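Local coordinates for RagB/SusD domain protein (Flavobacterium johnsoniae, PDB 5J90) that binds chitin as a SusD homolog, probably at the outer membrane, within a polysaccharide utilization system that converts chitin, at residues Gln114-Leu118 with Ser182-Ser186; Thr173-Asp177 with Ala231-Gly235. All blocks are in the same frame, centred on the assembly; numbering follows the deposited sequence.

Contact 1 of 2, residues Gln114-Leu118 with Ser182-Ser186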
loop_
_atom_site.group_PDB
_atom_site.type_symbol
_atom_site.label_atom_id
_atom_site.label_comp_id
_atom_site.label_asym_id
_atom_site.label_seq_id
_atom_site.Cartn_x
_atom_site.Cartn_y
_atom_site.Cartn_z
ATOM N N GLN A 114 29.615 -13.569 20.552
ATOM C CA GLN A 114 29.797 -14.199 19.250
ATOM C C GLN A 114 28.600 -15.100 18.945
ATOM O O GLN A 114 28.082 -15.105 17.824
ATOM C CB GLN A 114 31.129 -14.966 19.151
ATOM C CG GLN A 114 31.197 -16.298 19.902
ATOM C CD GLN A 114 31.554 -16.148 21.371
ATOM O OE1 GLN A 114 31.076 -15.244 22.055
ATOM N NE2 GLN A 114 32.407 -17.042 21.864
ATOM N N PHE A 115 28.135 -15.836 19.949
ATOM C CA PHE A 115 26.967 -16.695 19.764
ATOM C C PHE A 115 25.687 -15.869 19.626
ATOM O O PHE A 115 24.795 -16.228 18.855
ATOM C CB PHE A 115 26.843 -17.714 20.899
ATOM C CG PHE A 115 27.944 -18.740 20.910
ATOM C CD1 PHE A 115 28.000 -19.725 19.938
ATOM C CD2 PHE A 115 28.919 -18.718 21.889
ATOM C CE1 PHE A 115 29.014 -20.670 19.943
ATOM C CE2 PHE A 115 29.938 -19.657 21.900
ATOM C CZ PHE A 115 29.984 -20.631 20.926
ATOM N N TYR A 116 25.600 -14.771 20.366
ATOM C CA TYR A 116 24.466 -13.862 20.226
ATOM C C TYR A 116 24.399 -13.332 18.791
ATOM O O TYR A 116 23.350 -13.370 18.153
ATOM C CB TYR A 116 24.573 -12.716 21.231
ATOM C CG TYR A 116 23.509 -11.645 21.096
ATOM C CD1 TYR A 116 22.160 -11.977 20.996
ATOM C CD2 TYR A 116 23.853 -10.301 21.095
ATOM C CE1 TYR A 116 21.185 -10.989 20.887
ATOM C CE2 TYR A 116 22.889 -9.309 20.989
ATOM C CZ TYR A 116 21.560 -9.661 20.881
ATOM O OH TYR A 116 20.598 -8.677 20.771
ATOM N N ALA A 117 25.520 -12.839 18.283
ATOM C CA ALA A 117 25.585 -12.344 16.909
ATOM C C ALA A 117 25.131 -13.385 15.888
ATOM O O ALA A 117 24.327 -13.091 14.999
ATOM C CB ALA A 117 26.998 -11.872 16.585
ATOM N N LEU A 118 25.633 -14.611 16.014
ATOM C CA LEU A 118 25.275 -15.656 15.070
ATOM C C LEU A 118 23.782 -15.968 15.165
ATOM O O LEU A 118 23.122 -16.202 14.141
ATOM C CB LEU A 118 26.131 -16.914 15.290
ATOM C CG LEU A 118 27.592 -16.678 14.900
ATOM C CD1 LEU A 118 28.507 -17.709 15.564
ATOM C CD2 LEU A 118 27.765 -16.716 13.385
ATOM N N SER A 182 37.614 -18.811 15.790
ATOM C CA SER A 182 36.202 -19.172 15.902
ATOM C C SER A 182 35.958 -20.261 16.938
ATOM O O SER A 182 36.758 -21.186 17.086
ATOM C CB SER A 182 35.647 -19.642 14.560
ATOM O OG SER A 182 34.306 -20.094 14.716
ATOM N N THR A 183 34.841 -20.147 17.645
ATOM C CA THR A 183 34.399 -21.195 18.551
ATOM C C THR A 183 33.075 -21.788 18.070
ATOM O O THR A 183 32.309 -22.335 18.865
ATOM C CB THR A 183 34.249 -20.671 19.993
ATOM O OG1 THR A 183 33.470 -19.467 20.001
ATOM C CG2 THR A 183 35.620 -20.373 20.589
ATOM N N PHE A 184 32.826 -21.704 16.763
ATOM C CA PHE A 184 31.526 -22.084 16.201
ATOM C C PHE A 184 31.559 -23.271 15.232
ATOM O O PHE A 184 30.512 -23.769 14.834
ATOM C CB PHE A 184 30.884 -20.861 15.518
ATOM C CG PHE A 184 29.408 -21.014 15.210
ATOM C CD1 PHE A 184 28.483 -21.223 16.222
ATOM C CD2 PHE A 184 28.950 -20.910 13.903
ATOM C CE1 PHE A 184 27.120 -21.339 15.933
ATOM C CE2 PHE A 184 27.593 -21.021 13.611
ATOM C CZ PHE A 184 26.683 -21.246 14.624
ATOM N N GLU A 185 32.744 -23.746 14.853
ATOM C CA GLU A 185 32.793 -24.778 13.815
ATOM C C GLU A 185 31.982 -26.040 14.145
ATOM O O GLU A 185 31.239 -26.538 13.301
ATOM C CB GLU A 185 34.233 -25.162 13.430
ATOM C CG GLU A 185 34.253 -26.211 12.326
ATOM C CD GLU A 185 35.627 -26.474 11.741
ATOM O OE1 GLU A 185 36.623 -25.900 12.230
ATOM O OE2 GLU A 185 35.697 -27.263 10.776
ATOM N N SER A 186 32.110 -26.539 15.370
ATOM C CA SER A 186 31.418 -27.773 15.747
ATOM C C SER A 186 29.897 -27.616 15.807
ATOM O O SER A 186 29.161 -28.603 15.760
ATOM C CB SER A 186 31.953 -28.323 17.074
ATOM O OG SER A 186 31.710 -27.434 18.147
#
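Phe184 lays one face of its ring under a methyl group of Leu118: Leu118 CD1 stands 3.5 Å from the centroid of the Phe184 ring and only 14° off the ring normal, a CH-pi contact. The edge of the same ring meets Phe115, with Phe115 CE1 3.8 Å from Phe184 CD1. On helix 113-134, the branched side chain of Leu118 and the flat ring of Phe115 sit about one turn apart beside Phe184; the CA-to-CB bond of Leu118 points toward the loop, while that of Phe115 runs sideways and only its ring end comes near. Phe33 adds an edge-to-face ring contact to Phe184 and also touches Phe115 and Leu118.

The loop connects helices 154-177 and 196-213 and packs on the first turn of helix 113-134. An ST turn shapes it: Phe184 N donates to Ser182 OG (3.0 Å), a small hydroxyl that folds back easily. Ser182 OG also bonds Gly194 O, and Thr183 N bonds Tyr196 OH, fastening the loop to the start of helix 196-213. Thr183 borders the cluster, its carbonyl O 3.5 Å from Phe115 CZ. Ring and methyl pack against ring, so hydrophobic burial and shape fit carry much of the contact.

Contact 2 of 2, residues Thr173-Asp177 with Ala231-Gly235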
loop_
_atom_site.group_PDB
_atom_site.type_symbol
_atom_site.label_atom_id
_atom_site.label_comp_id
_atom_site.label_asym_id
_atom_site.label_seq_id
_atom_site.Cartn_x
_atom_site.Cartn_y
_atom_site.Cartn_z
ATOM N N THR A 173 32.777 -8.712 13.133
ATOM C CA THR A 173 33.866 -8.012 12.458
ATOM C C THR A 173 34.943 -7.616 13.469
ATOM O O THR A 173 36.137 -7.720 13.178
ATOM C CB THR A 173 33.362 -6.786 11.680
ATOM O OG1 THR A 173 32.490 -7.227 10.630
ATOM C CG2 THR A 173 34.531 -6.033 11.071
ATOM N N LYS A 174 34.521 -7.194 14.654
ATOM C CA LYS A 174 35.455 -6.888 15.742
ATOM C C LYS A 174 36.349 -8.093 16.053
ATOM O O LYS A 174 37.579 -7.968 16.159
ATOM C CB LYS A 174 34.672 -6.470 16.990
ATOM C CG LYS A 174 35.518 -6.228 18.224
ATOM C CD LYS A 174 34.643 -5.828 19.402
ATOM C CE LYS A 174 33.785 -6.991 19.872
ATOM N NZ LYS A 174 32.934 -6.615 21.042
ATOM N N ARG A 175 35.739 -9.267 16.173
ATOM C CA ARG A 175 36.488 -10.480 16.488
ATOM C C ARG A 175 37.405 -10.907 15.351
ATOM O O ARG A 175 38.528 -11.357 15.587
ATOM C CB ARG A 175 35.526 -11.600 16.887
ATOM C CG ARG A 175 34.813 -11.284 18.189
ATOM C CD ARG A 175 33.715 -12.278 18.514
ATOM N NE ARG A 175 32.988 -11.854 19.701
ATOM C CZ ARG A 175 33.157 -12.364 20.916
ATOM N NH1 ARG A 175 34.014 -13.360 21.114
ATOM N NH2 ARG A 175 32.447 -11.887 21.928
ATOM N N ILE A 176 36.943 -10.759 14.114
ATOM C CA ILE A 176 37.774 -11.065 12.963
ATOM C C ILE A 176 38.992 -10.148 12.919
ATOM O O ILE A 176 40.120 -10.608 12.705
ATOM C CB ILE A 176 36.985 -10.937 11.646
ATOM C CG1 ILE A 176 35.839 -11.949 11.623
ATOM C CG2 ILE A 176 37.906 -11.124 10.437
ATOM C CD1 ILE A 176 34.736 -11.595 10.646
ATOM N N ASP A 177 38.763 -8.854 13.138
ATOM C CA ASP A 177 39.836 -7.858 13.096
ATOM C C ASP A 177 40.890 -8.155 14.159
ATOM O O ASP A 177 42.079 -7.873 13.967
ATOM C CB ASP A 177 39.278 -6.447 13.302
ATOM C CG ASP A 177 38.522 -5.925 12.090
ATOM O OD1 ASP A 177 38.618 -6.533 11.001
ATOM O OD2 ASP A 177 37.847 -4.882 12.230
ATOM N N ALA A 231 29.107 -1.807 1.019
ATOM C CA ALA A 231 30.219 -1.014 1.551
ATOM C C ALA A 231 30.974 -1.686 2.699
ATOM O O ALA A 231 32.129 -1.333 2.980
ATOM C CB ALA A 231 29.718 0.362 1.997
ATOM N N GLN A 232 30.327 -2.629 3.384
ATOM C CA GLN A 232 30.952 -3.312 4.510
ATOM C C GLN A 232 32.237 -3.971 4.022
ATOM O O GLN A 232 32.317 -4.407 2.875
ATOM C CB GLN A 232 29.983 -4.348 5.105
ATOM C CG GLN A 232 30.208 -4.671 6.579
ATOM C CD GLN A 232 31.271 -5.733 6.829
ATOM O OE1 GLN A 232 31.527 -6.595 5.989
ATOM N NE2 GLN A 232 31.890 -5.672 8.006
ATOM N N LYS A 233 33.234 -4.054 4.894
ATOM C CA LYS A 233 34.569 -4.476 4.459
ATOM C C LYS A 233 34.645 -5.854 3.800
ATOM O O LYS A 233 35.561 -6.109 3.015
ATOM C CB LYS A 233 35.601 -4.351 5.587
ATOM C CG LYS A 233 35.430 -5.342 6.712
ATOM C CD LYS A 233 36.414 -5.068 7.844
ATOM C CE LYS A 233 37.847 -5.241 7.407
ATOM N NZ LYS A 233 38.776 -4.989 8.555
ATOM N N PHE A 234 33.693 -6.741 4.098
ATOM C CA PHE A 234 33.679 -8.064 3.482
ATOM C C PHE A 234 32.716 -8.165 2.296
ATOM O O PHE A 234 32.717 -9.158 1.557
ATOM C CB PHE A 234 33.393 -9.144 4.534
ATOM C CG PHE A 234 34.354 -9.118 5.689
ATOM C CD1 PHE A 234 35.714 -9.263 5.464
ATOM C CD2 PHE A 234 33.917 -8.916 6.987
ATOM C CE1 PHE A 234 36.613 -9.229 6.515
ATOM C CE2 PHE A 234 34.812 -8.881 8.039
ATOM C CZ PHE A 234 36.164 -9.035 7.799
ATOM N N GLY A 235 31.908 -7.122 2.115
ATOM C CA GLY A 235 30.953 -7.066 1.018
ATOM C C GLY A 235 29.947 -8.201 0.983
ATOM O O GLY A 235 29.676 -8.854 1.996
#
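Lys233 and Asp177 form a salt bridge, Lys233 NZ donating to Asp177 OD1 at 2.9 Å. Asp177 is the last residue of helix 154-177, and the long lysine chain lets its ammonium group span the gap at the exposed border of the contact. Within the loop, Gln232 OE1 accepts from Phe234 N (2.9 Å) and also bonds Asn204 ND2 on helix 196-213, so one amide oxygen both shapes the loop and ties it to that helix. Gln232 follows helix 219-231 and opens a type I beta turn closed by Gly235 N to Gln232 O (2.8 Å); Gly235, at positive phi, leads the chain out of the turn.

Thr173 OG1 is hydrogen-bonded to Val169 O one helical turn back, which lets a polar residue sit against an aromatic ring: Thr173 OG1 lies at the ring edge, 3.9 Å from Phe234 CE2. One turn further on, Ile176 CD1 packs 3.8 Å from Phe234 CE2, and Thr173 CG2 meets the aliphatic part of Lys233, 3.9 Å from Lys233 CD. Phe234 also touches Glu197 and Val200, so its ring sits between helices 154-177 and 196-213. A modest apolar patch bordered by an ion pair suits a partly open surface: the salt bridge pairs two charges at the exposed border, where their outer sides can stay hydrated, while the apolar groups pack beside it.

Overall arrangement
After several earlier helices, the chain reaches helix 113-134, which carries one side of contact 1, then helix 154-177, whose last turn carries one side of contact 2. The loop that follows returns at 182-186 to the start of helix 113-134 and closes contact 1. After helices 196-213 and 219-231, the turn at 231-235 comes back to helix 154-177 and closes contact 2. Their segments alternate, so the loops cross. Their centres are about 15 Å apart, and Gln114 meets Arg175 between them. Contact 1 ties the start of helix 113-134 to the loop after helix 154-177, contact 2 the end of helix 154-177 to the turn after helix 219-231; helix 196-213 touches both, in a TPR-clan family.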